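Local coordinates for geranyltranstransferase (Marinomonas sp. MED121, PDB 4F62), which probably joins allylic prenyl diphosphates to isopentenyl diphosphate as a short-chain polyprenyl synthase of the farnesyl-diphosphate synthase type, at residues P50-A55 and Q281-L286. Numbering follows the deposited sequence.
Sequences PMLTYA and QPLTDL
Ala55 faces Pro282 where the helical segments 50-55 and 281-286 run nearly antiparallel, their axes 9.4 Å apart and inclined at 153°. The six touching residues are all buried and apolar, so the contact rests on van der Waals packing. Ala55 CA and Pro282 CA, 5.8 Å apart, mark the nearest backbone approach, consistent with the small methyl of Ala55: its CB lies 3.9 Å from Pro282 CB and 3.7 Å from Leu283 CD2, and it also meets Leu286 CD1. Leu286 projects between Met51, Leu52 and Ala55. Its CD1 rests 3.7 Å from the backbone O of Met51 and 3.9 Å from Leu52 CD2, while its CD2 packs 3.9 Å from Met51 CE. The bend of the methionine chain at its last torsion (chi3 -68°) brings that methyl against the leucine. Leu52 and Leu283 cross at about a right angle, meeting through their CD2 methyls at 4.0 Å. Helix 48-60 thus joins the last modelled helix, 281-291, within the all-helical isoprenoid synthase fold. Around this pair, Met51 reaches helix 5-23, Thr53 packs on helix 65-86, and Leu283 touches Ile273 of helix 249-273 while its carbonyl O is hydrogen-bonded to Tyr210 OH of helix 201-226.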
ATOM      1  N   PRO A  50      -1.095  -4.004  17.379  1.00 43.80           N
ATOM      2  CA  PRO A  50      -1.140  -5.466  17.535  1.00 37.66           C
ATOM      3  C   PRO A  50      -1.837  -5.949  18.820  1.00 38.82           C
ATOM      4  O   PRO A  50      -2.658  -6.869  18.733  1.00 35.80           O
ATOM      5  CB  PRO A  50       0.341  -5.855  17.537  1.00 36.91           C
ATOM      6  CG  PRO A  50       0.938  -4.875  16.544  1.00 37.56           C
ATOM      7  CD  PRO A  50       0.207  -3.552  16.849  1.00 38.14           C
ATOM      8  N   MET A  51      -1.543  -5.355  19.972  1.00 38.09           N
ATOM      9  CA  MET A  51      -2.199  -5.784  21.209  1.00 38.02           C
ATOM     10  C   MET A  51      -3.730  -5.738  21.116  1.00 41.49           C
ATOM     11  O   MET A  51      -4.404  -6.683  21.509  1.00 37.98           O
ATOM     12  CB  MET A  51      -1.693  -4.980  22.417  1.00 37.59           C
ATOM     13  CG  MET A  51      -0.229  -5.258  22.730  1.00 39.75           C
ATOM     14  SD  MET A  51       0.351  -4.615  24.314  1.00 46.05           S
ATOM     15  CE  MET A  51       0.257  -2.861  23.994  1.00 55.63           C
ATOM     16  N   LEU A  52      -4.273  -4.646  20.583  1.00 36.23           N
ATOM     17  CA  LEU A  52      -5.717  -4.532  20.385  1.00 34.92           C
ATOM     18  C   LEU A  52      -6.237  -5.614  19.446  1.00 36.30           C
ATOM     19  O   LEU A  52      -7.314  -6.162  19.662  1.00 38.68           O
ATOM     20  CB  LEU A  52      -6.071  -3.168  19.785  1.00 31.97           C
ATOM     21  CG  LEU A  52      -5.966  -1.967  20.724  1.00 39.95           C
ATOM     22  CD1 LEU A  52      -6.110  -0.684  19.909  1.00 38.95           C
ATOM     23  CD2 LEU A  52      -7.030  -2.041  21.826  1.00 36.09           C
ATOM     24  N   THR A  53      -5.479  -5.909  18.394  1.00 32.05           N
ATOM     25  CA  THR A  53      -5.890  -6.914  17.413  1.00 32.72           C
ATOM     26  C   THR A  53      -6.001  -8.293  18.054  1.00 40.43           C
ATOM     27  O   THR A  53      -7.009  -8.998  17.894  1.00 36.85           O
ATOM     28  CB  THR A  53      -4.901  -6.971  16.239  1.00 37.25           C
ATOM     29  OG1 THR A  53      -4.701  -5.642  15.738  1.00 35.64           O
ATOM     30  CG2 THR A  53      -5.438  -7.866  15.099  1.00 34.32           C
ATOM     31  N   TYR A  54      -4.970  -8.684  18.795  1.00 38.74           N
ATOM     32  CA  TYR A  54      -4.990  -9.995  19.430  1.00 38.59           C
ATOM     33  C   TYR A  54      -6.063 -10.048  20.510  1.00 37.30           C
ATOM     34  O   TYR A  54      -6.684 -11.096  20.709  1.00 34.83           O
ATOM     35  CB  TYR A  54      -3.630 -10.330  20.042  1.00 35.01           C
ATOM     36  CG  TYR A  54      -2.544 -10.615  19.032  1.00 42.77           C
ATOM     37  CD1 TYR A  54      -2.621 -11.725  18.190  1.00 41.40           C
ATOM     38  CD2 TYR A  54      -1.425  -9.795  18.935  1.00 40.99           C
ATOM     39  CE1 TYR A  54      -1.615 -11.998  17.262  1.00 41.38           C
ATOM     40  CE2 TYR A  54      -0.410 -10.063  18.012  1.00 43.36           C
ATOM     41  CZ  TYR A  54      -0.507 -11.163  17.185  1.00 40.66           C
ATOM     42  OH  TYR A  54       0.502 -11.424  16.284  1.00 39.76           O
ATOM     43  N   ALA A  55      -6.261  -8.929  21.218  1.00 33.60           N
ATOM     44  CA  ALA A  55      -7.243  -8.876  22.319  1.00 42.05           C
ATOM     45  C   ALA A  55      -8.663  -9.047  21.793  1.00 42.11           C
ATOM     46  O   ALA A  55      -9.494  -9.706  22.413  1.00 41.43           O
ATOM     47  CB  ALA A  55      -7.130  -7.554  23.101  1.00 38.98           C
ATOM     48  N   GLN A 281     -11.034  -8.882  29.577  1.00 48.49           N
ATOM     49  CA  GLN A 281     -10.044  -8.263  30.463  1.00 45.39           C
ATOM     50  C   GLN A 281      -8.880  -7.543  29.743  1.00 44.15           C
ATOM     51  O   GLN A 281      -8.529  -6.425  30.124  1.00 46.55           O
ATOM     52  CB  GLN A 281      -9.527  -9.251  31.518  1.00 50.94           C
ATOM     53  CG  GLN A 281      -8.944  -8.553  32.738  1.00 65.26           C
ATOM     54  CD  GLN A 281      -9.937  -7.599  33.412  1.00 79.05           C
ATOM     55  OE1 GLN A 281     -11.097  -7.951  33.641  1.00 89.35           O
ATOM     56  NE2 GLN A 281      -9.481  -6.385  33.724  1.00 74.74           N
ATOM     57  N   PRO A 282      -8.285  -8.177  28.704  1.00 39.98           N
ATOM     58  CA  PRO A 282      -7.219  -7.491  27.968  1.00 43.44           C
ATOM     59  C   PRO A 282      -7.680  -6.160  27.374  1.00 47.66           C
ATOM     60  O   PRO A 282      -6.971  -5.156  27.503  1.00 48.71           O
ATOM     61  CB  PRO A 282      -6.885  -8.487  26.852  1.00 41.02           C
ATOM     62  CG  PRO A 282      -7.112  -9.822  27.503  1.00 45.97           C
ATOM     63  CD  PRO A 282      -8.350  -9.612  28.341  1.00 44.62           C
ATOM     64  N   LEU A 283      -8.849  -6.149  26.741  1.00 41.25           N
ATOM     65  CA  LEU A 283      -9.384  -4.913  26.177  1.00 43.82           C
ATOM     66  C   LEU A 283      -9.684  -3.898  27.274  1.00 45.30           C
ATOM     67  O   LEU A 283      -9.542  -2.696  27.074  1.00 46.62           O
ATOM     68  CB  LEU A 283     -10.639  -5.185  25.341  1.00 42.32           C
ATOM     69  CG  LEU A 283     -10.448  -5.751  23.934  1.00 42.83           C
ATOM     70  CD1 LEU A 283     -11.801  -5.987  23.268  1.00 45.32           C
ATOM     71  CD2 LEU A 283      -9.606  -4.806  23.101  1.00 43.32           C
ATOM     72  N   THR A 284     -10.089  -4.376  28.441  1.00 46.46           N
ATOM     73  CA  THR A 284     -10.321  -3.465  29.547  1.00 42.80           C
ATOM     74  C   THR A 284      -8.986  -2.908  30.034  1.00 49.77           C
ATOM     75  O   THR A 284      -8.830  -1.689  30.196  1.00 46.13           O
ATOM     76  CB  THR A 284     -11.052  -4.172  30.690  1.00 50.95           C
ATOM     77  OG1 THR A 284     -12.308  -4.669  30.204  1.00 55.77           O
ATOM     78  CG2 THR A 284     -11.286  -3.209  31.852  1.00 55.01           C
ATOM     79  N   ASP A 285      -8.019  -3.798  30.255  1.00 45.64           N
ATOM     80  CA  ASP A 285      -6.684  -3.382  30.686  1.00 48.74           C
ATOM     81  C   ASP A 285      -6.039  -2.436  29.669  1.00 46.59           C
ATOM     82  O   ASP A 285      -5.449  -1.423  30.049  1.00 44.38           O
ATOM     83  CB  ASP A 285      -5.779  -4.593  30.916  1.00 54.16           C
ATOM     84  CG  ASP A 285      -6.214  -5.433  32.096  1.00 60.60           C
ATOM     85  OD1 ASP A 285      -6.998  -4.936  32.929  1.00 62.86           O
ATOM     86  OD2 ASP A 285      -5.756  -6.589  32.194  1.00 58.64           O
ATOM     87  N   LEU A 286      -6.157  -2.771  28.386  1.00 43.30           N
ATOM     88  CA  LEU A 286      -5.601  -1.946  27.301  1.00 48.28           C
ATOM     89  C   LEU A 286      -6.232  -0.565  27.227  1.00 50.48           C
ATOM     90  O   LEU A 286      -5.593   0.391  26.773  1.00 49.45           O
ATOM     91  CB  LEU A 286      -5.756  -2.625  25.932  1.00 46.80           C
ATOM     92  CG  LEU A 286      -4.749  -3.731  25.593  1.00 51.84           C
ATOM     93  CD1 LEU A 286      -5.104  -4.404  24.275  1.00 43.96           C
ATOM     94  CD2 LEU A 286      -3.344  -3.154  25.526  1.00 54.16           C
TER